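Local coordinates for protein exodeoxyribonuclease (Neisseria meningitidis, PDB 2JC5) that probably cleaves the DNA backbone at apurinic or apyrimidinic sites during repair, as a metal-dependent phosphodiesterase of the AP/ExoA family, at residues 21-25 against 51-55; 97-101 against 140-144; 107-111 against 123-127; 156-160 against 197-202. One frame throughout, in Å; residues are numbered along the deposited sequence.

Contact 1 (21-25 against 51-55); sequences YEYIA and PHGMH
In this DNase I-like alpha/beta sandwich, a histidine laid against helix 20-26 ties it to the loop that leads into strand 55-59. Residues 21-25 are helical, and the chain at 51-55 passes beside them with CA atoms no closer than 7.0 Å (Ala-25 CA to His-52 CA). Pro-51 (phi/psi -62/128) presents CB to Tyr-21 CE1 at 3.7 Å and to Ile-24 CD1 at 3.9 Å. His-52 (chi1 m) slots its ring between two helix residues: the t-rotamer Tyr-21 ring forms an offset stack on one face (centroids 4.0 Å, planes 12°), and Ala-25 CB makes a CH-pi contact over the other, 3.5 Å from the His-52 centroid. His-52 NE2 donates to Tyr-21 O at 2.7 Å and 177°, and His-52 N to Tyr-21 OH at 3.2 Å. His-52 (phi/psi 57/29) and Gly-53 (77/10) are the central residues of a type I' turn closed by Met-54 N to Pro-51 O at 2.9 Å. Met-54 SD then reaches Ile-24 CG2 at 3.6 Å.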
loop_
_atom_site.group_PDB
_atom_site.type_symbol
_atom_site.label_atom_id
_atom_site.label_comp_id
_atom_site.label_asym_id
_atom_site.label_seq_id
_atom_site.Cartn_x
_atom_site.Cartn_y
_atom_site.Cartn_z
ATOM N N TYR A 21 -14.665 6.027 6.720
ATOM C CA TYR A 21 -15.179 7.052 5.818
ATOM C C TYR A 21 -14.936 8.455 6.395
ATOM O O TYR A 21 -14.471 9.364 5.699
ATOM C CB TYR A 21 -16.670 6.855 5.572
ATOM C CG TYR A 21 -17.251 7.872 4.629
ATOM C CD1 TYR A 21 -16.904 7.863 3.299
ATOM C CD2 TYR A 21 -18.176 8.833 5.064
ATOM C CE1 TYR A 21 -17.434 8.764 2.415
ATOM C CE2 TYR A 21 -18.712 9.746 4.173
ATOM C CZ TYR A 21 -18.324 9.712 2.846
ATOM O OH TYR A 21 -18.849 10.605 1.912
ATOM N N GLU A 22 -15.252 8.637 7.676
ATOM C CA GLU A 22 -15.097 9.932 8.301
ATOM C C GLU A 22 -13.626 10.319 8.358
ATOM O O GLU A 22 -13.264 11.477 8.144
ATOM C CB GLU A 22 -15.714 9.923 9.696
ATOM C CG GLU A 22 -17.242 9.860 9.694
ATOM C CD GLU A 22 -17.828 8.453 9.535
ATOM O OE1 GLU A 22 -17.077 7.477 9.436
ATOM O OE2 GLU A 22 -19.075 8.313 9.534
ATOM N N TYR A 23 -12.775 9.326 8.592
ATOM C CA TYR A 23 -11.337 9.538 8.618
ATOM C C TYR A 23 -10.783 10.025 7.281
ATOM O O TYR A 23 -9.862 10.834 7.254
ATOM C CB TYR A 23 -10.638 8.236 9.028
ATOM C CG TYR A 23 -9.125 8.305 8.995
ATOM C CD1 TYR A 23 -8.429 9.029 9.940
ATOM C CD2 TYR A 23 -8.402 7.626 8.024
ATOM C CE1 TYR A 23 -7.042 9.118 9.899
ATOM C CE2 TYR A 23 -7.028 7.693 7.977
ATOM C CZ TYR A 23 -6.351 8.433 8.912
ATOM O OH TYR A 23 -4.966 8.481 8.865
ATOM N N ILE A 24 -11.314 9.537 6.171
ATOM C CA ILE A 24 -10.814 10.011 4.879
ATOM C C ILE A 24 -10.824 11.550 4.863
ATOM O O ILE A 24 -9.856 12.184 4.442
ATOM C CB ILE A 24 -11.638 9.456 3.682
ATOM C CG1 ILE A 24 -11.390 7.954 3.529
ATOM C CG2 ILE A 24 -11.290 10.168 2.409
ATOM C CD1 ILE A 24 -12.299 7.254 2.528
ATOM N N ALA A 25 -11.928 12.151 5.308
ATOM C CA ALA A 25 -12.063 13.619 5.364
ATOM C C ALA A 25 -11.261 14.233 6.519
ATOM O O ALA A 25 -10.518 15.188 6.325
ATOM C CB ALA A 25 -13.537 14.021 5.479
ATOM N N PRO A 51 -15.697 8.989 -2.274
ATOM C CA PRO A 51 -15.874 9.426 -0.899
ATOM C C PRO A 51 -15.677 10.938 -0.763
ATOM O O PRO A 51 -14.673 11.490 -1.241
ATOM C CB PRO A 51 -14.784 8.664 -0.127
ATOM C CG PRO A 51 -13.793 8.230 -1.147
ATOM C CD PRO A 51 -14.547 8.073 -2.435
ATOM N N HIS A 52 -16.654 11.612 -0.160
ATOM C CA HIS A 52 -16.583 13.067 0.062
ATOM C C HIS A 52 -16.389 13.834 -1.246
ATOM O O HIS A 52 -15.757 14.900 -1.271
ATOM C CB HIS A 52 -15.455 13.413 1.052
ATOM C CG HIS A 52 -15.564 12.698 2.359
ATOM N ND1 HIS A 52 -16.466 13.062 3.337
ATOM C CD2 HIS A 52 -14.895 11.622 2.840
ATOM C CE1 HIS A 52 -16.339 12.240 4.365
ATOM N NE2 HIS A 52 -15.389 11.364 4.091
ATOM N N GLY A 53 -16.887 13.260 -2.337
ATOM C CA GLY A 53 -16.758 13.874 -3.654
ATOM C C GLY A 53 -15.402 13.746 -4.308
ATOM O O GLY A 53 -15.130 14.358 -5.348
ATOM N N MET A 54 -14.532 12.928 -3.726
ATOM C CA MET A 54 -13.240 12.677 -4.321
ATOM C C MET A 54 -13.430 11.877 -5.598
ATOM O O MET A 54 -14.412 11.167 -5.762
ATOM C CB MET A 54 -12.340 11.915 -3.354
ATOM C CG MET A 54 -11.976 12.738 -2.131
ATOM S SD MET A 54 -11.229 11.726 -0.859
ATOM C CE MET A 54 -9.528 11.758 -1.293
ATOM N N HIS A 55 -12.472 12.006 -6.492
ATOM C CA HIS A 55 -12.364 11.148 -7.652
ATOM C C HIS A 55 -11.883 9.792 -7.167
ATOM O O HIS A 55 -11.082 9.737 -6.241
ATOM C CB HIS A 55 -11.355 11.733 -8.609
ATOM C CG HIS A 55 -11.794 13.049 -9.148
ATOM N ND1 HIS A 55 -12.547 13.152 -10.289
ATOM C CD2 HIS A 55 -11.674 14.302 -8.651
ATOM C CE1 HIS A 55 -12.833 14.425 -10.505
ATOM N NE2 HIS A 55 -12.316 15.145 -9.525
#

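Contact 2 (97-101 against 140-144); sequences RCDFG and EGRDI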
loop_
_atom_site.group_PDB
_atom_site.type_symbol
_atom_site.label_atom_id
_atom_site.label_comp_id
_atom_site.label_asym_id
_atom_site.label_seq_id
_atom_site.Cartn_x
_atom_site.Cartn_y
_atom_site.Cartn_z
ATOM N N ARG A 97 -3.043 2.895 -10.975
ATOM C CA ARG A 97 -2.129 4.034 -11.067
ATOM C C ARG A 97 -2.887 5.266 -11.516
ATOM O O ARG A 97 -3.596 5.219 -12.515
ATOM C CB ARG A 97 -1.029 3.744 -12.074
ATOM C CG ARG A 97 -0.123 4.925 -12.358
ATOM C CD ARG A 97 1.011 4.578 -13.286
ATOM N NE ARG A 97 1.754 5.775 -13.680
ATOM C CZ ARG A 97 2.959 5.780 -14.244
ATOM N NH1 ARG A 97 3.613 4.660 -14.494
ATOM N NH2 ARG A 97 3.536 6.937 -14.540
ATOM N N CYS A 98 -2.715 6.360 -10.791
ATOM C CA CYS A 98 -3.310 7.647 -11.157
ATOM C C CYS A 98 -2.231 8.693 -11.349
ATOM O O CYS A 98 -1.344 8.844 -10.507
ATOM C CB CYS A 98 -4.295 8.092 -10.095
ATOM S SG CYS A 98 -5.766 7.083 -10.039
ATOM N N ASP A 99 -2.313 9.405 -12.473
ATOM C CA ASP A 99 -1.356 10.451 -12.836
ATOM C C ASP A 99 -1.975 11.844 -12.701
ATOM O O ASP A 99 -3.130 12.077 -13.088
ATOM C CB ASP A 99 -0.891 10.281 -14.289
ATOM C CG ASP A 99 -0.195 8.972 -14.555
ATOM O OD1 ASP A 99 0.268 8.315 -13.598
ATOM O OD2 ASP A 99 -0.128 8.606 -15.749
ATOM N N PHE A 100 -1.189 12.760 -12.149
ATOM C CA PHE A 100 -1.571 14.153 -11.977
ATOM C C PHE A 100 -0.390 14.985 -12.451
ATOM O O PHE A 100 0.567 15.195 -11.703
ATOM C CB PHE A 100 -1.851 14.482 -10.513
ATOM C CG PHE A 100 -2.765 13.512 -9.823
ATOM C CD1 PHE A 100 -2.259 12.349 -9.268
ATOM C CD2 PHE A 100 -4.131 13.767 -9.703
ATOM C CE1 PHE A 100 -3.098 11.433 -8.619
ATOM C CE2 PHE A 100 -4.968 12.872 -9.049
ATOM C CZ PHE A 100 -4.463 11.718 -8.495
ATOM N N GLY A 101 -0.414 15.419 -13.705
ATOM C CA GLY A 101 0.760 16.043 -14.277
ATOM C C GLY A 101 1.920 15.066 -14.195
ATOM O O GLY A 101 1.791 13.921 -14.613
ATOM N N GLU A 140 11.266 6.542 -15.689
ATOM C CA GLU A 140 10.417 7.566 -16.313
ATOM C C GLU A 140 10.895 8.991 -16.007
ATOM O O GLU A 140 10.646 9.912 -16.784
ATOM C CB GLU A 140 8.962 7.432 -15.862
ATOM C CG GLU A 140 8.244 6.165 -16.334
ATOM C CD GLU A 140 6.792 6.091 -15.869
ATOM O OE1 GLU A 140 6.169 7.154 -15.721
ATOM O OE2 GLU A 140 6.263 4.971 -15.661
ATOM N N GLY A 141 11.543 9.180 -14.858
ATOM C CA GLY A 141 11.980 10.503 -14.432
ATOM C C GLY A 141 10.884 11.377 -13.851
ATOM O O GLY A 141 11.093 12.567 -13.639
ATOM N N ARG A 142 9.724 10.770 -13.609
ATOM C CA ARG A 142 8.562 11.429 -13.018
ATOM C C ARG A 142 8.586 11.231 -11.501
ATOM O O ARG A 142 9.400 10.468 -10.960
ATOM C CB ARG A 142 7.278 10.771 -13.547
ATOM C CG ARG A 142 6.998 10.980 -15.010
ATOM C CD ARG A 142 5.826 10.113 -15.444
ATOM N NE ARG A 142 4.670 10.344 -14.607
ATOM C CZ ARG A 142 3.716 11.220 -14.848
ATOM N NH1 ARG A 142 3.734 11.964 -15.948
ATOM N NH2 ARG A 142 2.748 11.357 -13.980
ATOM N N ASP A 143 7.665 11.897 -10.822
ATOM C CA ASP A 143 7.537 11.768 -9.378
ATOM C C ASP A 143 6.522 10.689 -9.085
ATOM O O ASP A 143 5.374 10.822 -9.454
ATOM C CB ASP A 143 7.092 13.089 -8.807
ATOM C CG ASP A 143 8.040 14.203 -9.142
ATOM O OD1 ASP A 143 9.266 14.041 -8.938
ATOM O OD2 ASP A 143 7.558 15.254 -9.640
ATOM N N ILE A 144 6.934 9.622 -8.413
ATOM C CA ILE A 144 6.043 8.476 -8.210
ATOM C C ILE A 144 6.059 7.999 -6.772
ATOM O O ILE A 144 7.131 7.880 -6.156
ATOM C CB ILE A 144 6.405 7.293 -9.136
ATOM C CG1 ILE A 144 6.486 7.752 -10.591
ATOM C CG2 ILE A 144 5.360 6.158 -8.986
ATOM C CD1 ILE A 144 6.877 6.679 -11.560
#
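Arg-97 begins a salt-bridge network with a fully extended t,t,t side chain that spans the space between strand 95-100 and the turn after helix 117-139. Its guanidinium meets the Glu-140 carboxylate end-on in a bidentate salt bridge, NH1 to OE2 and NH2 to OE1, each 2.9 Å and nearly linear. Two residues on, Asp-99 points the same way, as alternation along a strand requires, and its OD1 takes Arg-97 NE at 2.9 Å; Ser-104 OG joins Asp-99 OD1 and both arginines. Arg-142 NH2 lies 3.9 Å from Asp-99 OD1, a long, purely electrostatic pairing. At Gly-101 (phi 58°), the carbonyl turns to Arg-142: Arg-142 NH2 to Gly-101 O is 2.8 Å, and Arg-142 NH1 adds a weak bond to it at 3.1 Å. The arginines approach closely, Arg-97 NH2 to Arg-142 NE being 3.6 Å, but Asp-99 and Glu-140 offset the like charges, Glu-140 OE1 making a long salt bridge (3.7 Å) to Arg-142 NE. Alternating acids and bases thus tie strand 95-100 and the turn after it to the loop between helix 117-139 and strand 143-147.

Contact 3 (107-111 against 123-127); sequences SLYLP and KYRFL. With BCN (bicine), chain C.
A buried apolar strand-to-helix contact joins the end of strand 103-109 to the early turns of helix 117-139, close to the predicted active site. Residues 107-109 are strand, 110-111 loop; 123-127 are regular helix, with Leu-127 N bonded to Lys-123 O at 2.9 Å. The nearest CA atoms are those of Pro-111 and Lys-123, 5.1 Å apart. Phe-126 (chi1 t) is where the opposing side chains converge: Leu-108 CD1 meets its ring edge at Phe-126 CZ (3.7 Å), Leu-110 CG sits 3.9 Å from Phe-126 CD1, and Pro-111 CD lies over a ring face, 3.7 Å from the Phe-126 centroid in a CH-pi contact. Leu-110 CD1 also touches Leu-127 CD2 at 3.7 Å. This is the first half of a beta-alpha-beta crossover, whose helix leads on to the parallel strand 143-147; Leu-108 and Leu-110 bond through their backbones to Asp-149, just beyond that strand. Lys-123, every chi in t, runs past Pro-111, CD 3.2 Å from Pro-111 O, to reach the ligand pocket. There Lys-123 NZ donates to bicine O21 at 2.9 Å, and also forms a salt bridge with Glu-175 and hydrogen bonds to Ser-169 and the Asn-151 carbonyl. Tyr-109, a predicted active-site residue, points its CB away from the helix.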
loop_
_atom_site.group_PDB
_atom_site.type_symbol
_atom_site.label_atom_id
_atom_site.label_comp_id
_atom_site.label_asym_id
_atom_site.label_seq_id
_atom_site.Cartn_x
_atom_site.Cartn_y
_atom_site.Cartn_z
ATOM N N SER A 107 -1.742 2.401 -6.014
ATOM C CA SER A 107 -2.205 1.568 -4.916
ATOM C C SER A 107 -1.950 0.111 -5.320
ATOM O O SER A 107 -2.447 -0.334 -6.357
ATOM C CB SER A 107 -3.679 1.768 -4.643
ATOM O OG SER A 107 -4.000 1.036 -3.460
ATOM N N LEU A 108 -1.181 -0.599 -4.483
ATOM C CA LEU A 108 -0.683 -1.937 -4.753
ATOM C C LEU A 108 -1.063 -2.880 -3.632
ATOM O O LEU A 108 -0.847 -2.562 -2.476
ATOM C CB LEU A 108 0.847 -1.896 -4.827
ATOM C CG LEU A 108 1.566 -3.252 -4.923
ATOM C CD1 LEU A 108 1.350 -3.914 -6.265
ATOM C CD2 LEU A 108 3.068 -3.103 -4.650
ATOM N N TYR A 109 -1.599 -4.047 -3.979
ATOM C CA TYR A 109 -1.861 -5.101 -3.016
ATOM C C TYR A 109 -1.103 -6.335 -3.480
ATOM O O TYR A 109 -1.550 -7.067 -4.375
ATOM C CB TYR A 109 -3.347 -5.379 -2.889
ATOM C CG TYR A 109 -3.727 -6.403 -1.846
ATOM C CD1 TYR A 109 -3.031 -6.525 -0.648
ATOM C CD2 TYR A 109 -4.780 -7.249 -2.063
ATOM C CE1 TYR A 109 -3.391 -7.440 0.288
ATOM C CE2 TYR A 109 -5.139 -8.184 -1.134
ATOM C CZ TYR A 109 -4.450 -8.281 0.043
ATOM O OH TYR A 109 -4.821 -9.226 0.978
ATOM N N LEU A 110 0.070 -6.534 -2.885
ATOM C CA LEU A 110 0.954 -7.633 -3.271
ATOM C C LEU A 110 0.420 -8.948 -2.686
ATOM O O LEU A 110 -0.054 -8.960 -1.570
ATOM C CB LEU A 110 2.365 -7.318 -2.790
ATOM C CG LEU A 110 3.536 -7.969 -3.494
ATOM C CD1 LEU A 110 4.751 -7.033 -3.472
ATOM C CD2 LEU A 110 3.844 -9.303 -2.824
ATOM N N PRO A 111 0.413 -10.048 -3.460
ATOM C CA PRO A 111 -0.140 -11.303 -2.944
ATOM C C PRO A 111 0.519 -11.773 -1.650
ATOM O O PRO A 111 1.742 -11.625 -1.485
ATOM C CB PRO A 111 0.172 -12.312 -4.068
ATOM C CG PRO A 111 0.312 -11.507 -5.281
ATOM C CD PRO A 111 0.910 -10.205 -4.838
ATOM N N LYS A 123 3.079 -15.349 -5.266
ATOM C CA LYS A 123 3.726 -14.184 -4.721
ATOM C C LYS A 123 5.089 -13.996 -5.365
ATOM O O LYS A 123 5.414 -12.904 -5.814
ATOM C CB LYS A 123 3.821 -14.293 -3.198
ATOM C CG LYS A 123 4.461 -13.111 -2.493
ATOM C CD LYS A 123 4.417 -13.322 -0.991
ATOM C CE LYS A 123 4.848 -12.108 -0.226
ATOM N NZ LYS A 123 4.990 -12.350 1.255
ATOM N N TYR A 124 5.884 -15.065 -5.444
ATOM C CA TYR A 124 7.189 -14.945 -6.097
ATOM C C TYR A 124 7.075 -14.595 -7.576
ATOM O O TYR A 124 7.859 -13.800 -8.063
ATOM C CB TYR A 124 8.030 -16.209 -5.932
ATOM C CG TYR A 124 8.692 -16.364 -4.577
ATOM C CD1 TYR A 124 9.393 -15.308 -4.001
ATOM C CD2 TYR A 124 8.676 -17.584 -3.906
ATOM C CE1 TYR A 124 10.043 -15.449 -2.787
ATOM C CE2 TYR A 124 9.334 -17.741 -2.686
ATOM C CZ TYR A 124 10.002 -16.657 -2.132
ATOM O OH TYR A 124 10.651 -16.793 -0.926
ATOM N N ARG A 125 6.114 -15.172 -8.296
ATOM C CA ARG A 125 5.909 -14.774 -9.683
ATOM C C ARG A 125 5.495 -13.294 -9.797
ATOM O O ARG A 125 5.908 -12.589 -10.714
ATOM C CB ARG A 125 4.908 -15.714 -10.363
ATOM C CG ARG A 125 5.480 -17.111 -10.552
ATOM C CD ARG A 125 4.682 -17.938 -11.526
ATOM N NE ARG A 125 3.374 -18.312 -10.989
ATOM C CZ ARG A 125 2.216 -17.722 -11.283
ATOM N NH1 ARG A 125 2.158 -16.696 -12.126
ATOM N NH2 ARG A 125 1.093 -18.171 -10.732
ATOM N N PHE A 126 4.695 -12.801 -8.853
ATOM C CA PHE A 126 4.355 -11.381 -8.838
ATOM C C PHE A 126 5.587 -10.491 -8.638
ATOM O O PHE A 126 5.785 -9.492 -9.334
ATOM C CB PHE A 126 3.344 -11.122 -7.737
ATOM C CG PHE A 126 2.758 -9.743 -7.765
ATOM C CD1 PHE A 126 3.459 -8.643 -7.287
ATOM C CD2 PHE A 126 1.497 -9.550 -8.282
ATOM C CE1 PHE A 126 2.909 -7.373 -7.339
ATOM C CE2 PHE A 126 0.922 -8.291 -8.319
ATOM C CZ PHE A 126 1.641 -7.200 -7.847
ATOM N N LEU A 127 6.434 -10.871 -7.688
ATOM C CA LEU A 127 7.662 -10.136 -7.471
ATOM C C LEU A 127 8.488 -10.043 -8.753
ATOM O O LEU A 127 9.040 -8.999 -9.069
ATOM C CB LEU A 127 8.506 -10.778 -6.359
ATOM C CG LEU A 127 7.966 -10.880 -4.920
ATOM C CD1 LEU A 127 9.105 -11.215 -3.935
ATOM C CD2 LEU A 127 7.199 -9.633 -4.503
HETATM N N1 BCN C . 1.687 -12.141 6.076
HETATM C C1 BCN C . 2.390 -11.970 4.783
HETATM C C2 BCN C . 2.099 -13.083 3.805
HETATM O O21 BCN C . 2.566 -12.975 2.635
HETATM O O22 BCN C . 1.415 -14.048 4.183
HETATM C C3 BCN C . 0.604 -11.168 6.280
HETATM C C4 BCN C . -0.689 -11.744 5.736
HETATM O O4 BCN C . -0.980 -13.061 6.266
HETATM C C5 BCN C . 2.659 -12.105 7.226
HETATM C C6 BCN C . 2.162 -12.966 8.379
HETATM O O6 BCN C . 1.560 -14.179 7.922
#

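Contact 4 (156-160 against 197-202); sequences NIDLK and PDVPGY
Residues 156-158 form a short 3-10 turn that opens at Leu-159 into an extended conformation (phi/psi -151/156), and the irregular chain 197-202 passes beside it, the nearest CA atoms being those of Asp-158 and Pro-200, 5.5 Å apart. Gly-201 adopts positive phi (71/38). Ile-157, in t,t, extends CD1 along the 197-199 backbone, 3.7 Å from Pro-197 O and 3.8 Å from Asp-198 C, and Ile-157 O lies 3.5 Å from Pro-200 CB. The Tyr-202 ring (chi1 m) approaches Leu-159 obliquely, CE1 3.6 Å from Leu-159 CA, with Ile-157 O at its edge; Tyr-202 OH is 3.3 Å from Lys-160 CA. A water donates to Ile-157 O at 2.7 Å and bonds Tyr-202 OH, also at 2.7 Å. Asp-158 turns its CB away, OD2 bonded to Gln-155 N and OD1 in salt bridges with Arg-193 and Arg-219. The Tyr-202 side chain lies about 8 Å from that of Asp-221, predicted to be important for catalysis. Direct contact between these loops is thus van der Waals, while the water and Arg-193, which also bonds the Val-199 and Pro-200 carbonyls, bridge them.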
loop_
_atom_site.group_PDB
_atom_site.type_symbol
_atom_site.label_atom_id
_atom_site.label_comp_id
_atom_site.label_asym_id
_atom_site.label_seq_id
_atom_site.Cartn_x
_atom_site.Cartn_y
_atom_site.Cartn_z
ATOM N N ASN A 156 15.145 -6.860 10.560
ATOM C CA ASN A 156 14.704 -7.291 11.887
ATOM C C ASN A 156 13.861 -6.231 12.589
ATOM O O ASN A 156 12.878 -6.548 13.267
ATOM C CB ASN A 156 15.897 -7.654 12.773
ATOM C CG ASN A 156 16.628 -8.885 12.310
ATOM O OD1 ASN A 156 16.146 -9.633 11.480
ATOM N ND2 ASN A 156 17.805 -9.109 12.881
ATOM N N ILE A 157 14.254 -4.972 12.420
ATOM C CA ILE A 157 13.531 -3.850 13.023
ATOM C C ILE A 157 12.064 -3.755 12.580
ATOM O O ILE A 157 11.231 -3.164 13.265
ATOM C CB ILE A 157 14.256 -2.512 12.722
ATOM C CG1 ILE A 157 13.681 -1.353 13.527
ATOM C CG2 ILE A 157 14.268 -2.169 11.241
ATOM C CD1 ILE A 157 14.380 -0.028 13.348
ATOM N N ASP A 158 11.762 -4.340 11.434
ATOM C CA ASP A 158 10.439 -4.213 10.818
ATOM C C ASP A 158 9.374 -5.182 11.344
ATOM O O ASP A 158 8.234 -5.137 10.895
ATOM C CB ASP A 158 10.603 -4.341 9.305
ATOM C CG ASP A 158 11.436 -3.228 8.728
ATOM O OD1 ASP A 158 11.114 -2.056 9.034
ATOM O OD2 ASP A 158 12.396 -3.514 7.975
ATOM N N LEU A 159 9.725 -6.061 12.280
ATOM C CA LEU A 159 8.703 -6.874 12.933
ATOM C C LEU A 159 9.115 -7.252 14.355
ATOM O O LEU A 159 10.302 -7.262 14.699
ATOM C CB LEU A 159 8.346 -8.099 12.086
ATOM C CG LEU A 159 9.371 -9.238 12.026
ATOM C CD1 LEU A 159 8.759 -10.471 11.393
ATOM C CD2 LEU A 159 10.645 -8.826 11.264
ATOM N N LYS A 160 8.111 -7.539 15.176
ATOM C CA LYS A 160 8.334 -7.825 16.588
ATOM C C LYS A 160 9.096 -9.140 16.755
ATOM O O LYS A 160 10.077 -9.207 17.511
ATOM C CB LYS A 160 6.999 -7.891 17.328
ATOM C CG LYS A 160 7.034 -8.415 18.777
ATOM C CD LYS A 160 7.959 -7.636 19.703
ATOM C CE LYS A 160 7.445 -6.247 19.974
ATOM N NZ LYS A 160 8.247 -5.539 21.028
ATOM N N PRO A 197 14.904 6.293 10.752
ATOM C CA PRO A 197 15.742 5.105 10.698
ATOM C C PRO A 197 15.573 4.106 11.840
ATOM O O PRO A 197 15.708 2.909 11.612
ATOM C CB PRO A 197 17.146 5.692 10.708
ATOM C CG PRO A 197 16.973 6.980 9.995
ATOM C CD PRO A 197 15.678 7.513 10.475
ATOM N N ASP A 198 15.284 4.591 13.043
ATOM C CA ASP A 198 15.268 3.750 14.238
ATOM C C ASP A 198 13.892 3.466 14.786
ATOM O O ASP A 198 13.762 2.867 15.842
ATOM C CB ASP A 198 16.118 4.416 15.326
ATOM C CG ASP A 198 17.557 4.521 14.921
ATOM O OD1 ASP A 198 18.092 3.500 14.435
ATOM O OD2 ASP A 198 18.146 5.615 15.038
ATOM N N VAL A 199 12.854 3.850 14.052
ATOM C CA VAL A 199 11.496 3.717 14.574
ATOM C C VAL A 199 10.808 2.566 13.831
ATOM O O VAL A 199 10.622 2.655 12.605
ATOM C CB VAL A 199 10.705 5.020 14.400
ATOM C CG1 VAL A 199 9.299 4.871 14.957
ATOM C CG2 VAL A 199 11.441 6.170 15.081
ATOM N N PRO A 200 10.465 1.476 14.550
ATOM C CA PRO A 200 9.946 0.301 13.842
ATOM C C PRO A 200 8.814 0.604 12.845
ATOM O O PRO A 200 8.874 0.167 11.686
ATOM C CB PRO A 200 9.492 -0.610 14.977
ATOM C CG PRO A 200 10.467 -0.302 16.078
ATOM C CD PRO A 200 10.627 1.204 15.992
ATOM N N GLY A 201 7.766 1.274 13.289
ATOM C CA GLY A 201 6.684 1.651 12.394
ATOM C C GLY A 201 5.796 0.525 11.912
ATOM O O GLY A 201 5.383 0.523 10.752
ATOM N N TYR A 202 5.491 -0.438 12.779
ATOM C CA TYR A 202 4.610 -1.542 12.385
ATOM C C TYR A 202 3.283 -0.993 11.864
ATOM O O TYR A 202 2.760 -0.009 12.372
ATOM C CB TYR A 202 4.293 -2.497 13.547
ATOM C CG TYR A 202 5.448 -3.021 14.353
ATOM C CD1 TYR A 202 6.689 -3.271 13.790
ATOM C CD2 TYR A 202 5.286 -3.308 15.707
ATOM C CE1 TYR A 202 7.750 -3.780 14.556
ATOM C CE2 TYR A 202 6.332 -3.807 16.472
ATOM C CZ TYR A 202 7.561 -4.029 15.901
ATOM O OH TYR A 202 8.576 -4.499 16.692
HETATM O O HOH W 1 11.086 -3.874 15.863
#

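Overall arrangement
The four contacts illustrate how chemistry follows burial in one alpha/beta fold. Contact 3 is the buried one, its touching residues all enclosed and almost wholly apolar, with polarity confined to the lysine that enters the bicine pocket. Contacts 1, 2 and 4 are partly buried and lie farther from the chain's centre. Contacts 2 and 3 share a sheet, and contact 3 is nested within the chain loop closed by contact 2. Contact 3 lies within the beta-alpha-beta unit; contact 2 joins the turn after its helix to strand 95-100, and is charged. Contact 1, on the opposite side of the chain's centre from contact 3, combines a histidine-tyrosine stack with hydrogen bonds and apolar contacts, whereas contact 4 joins two loops by van der Waals contact and one water.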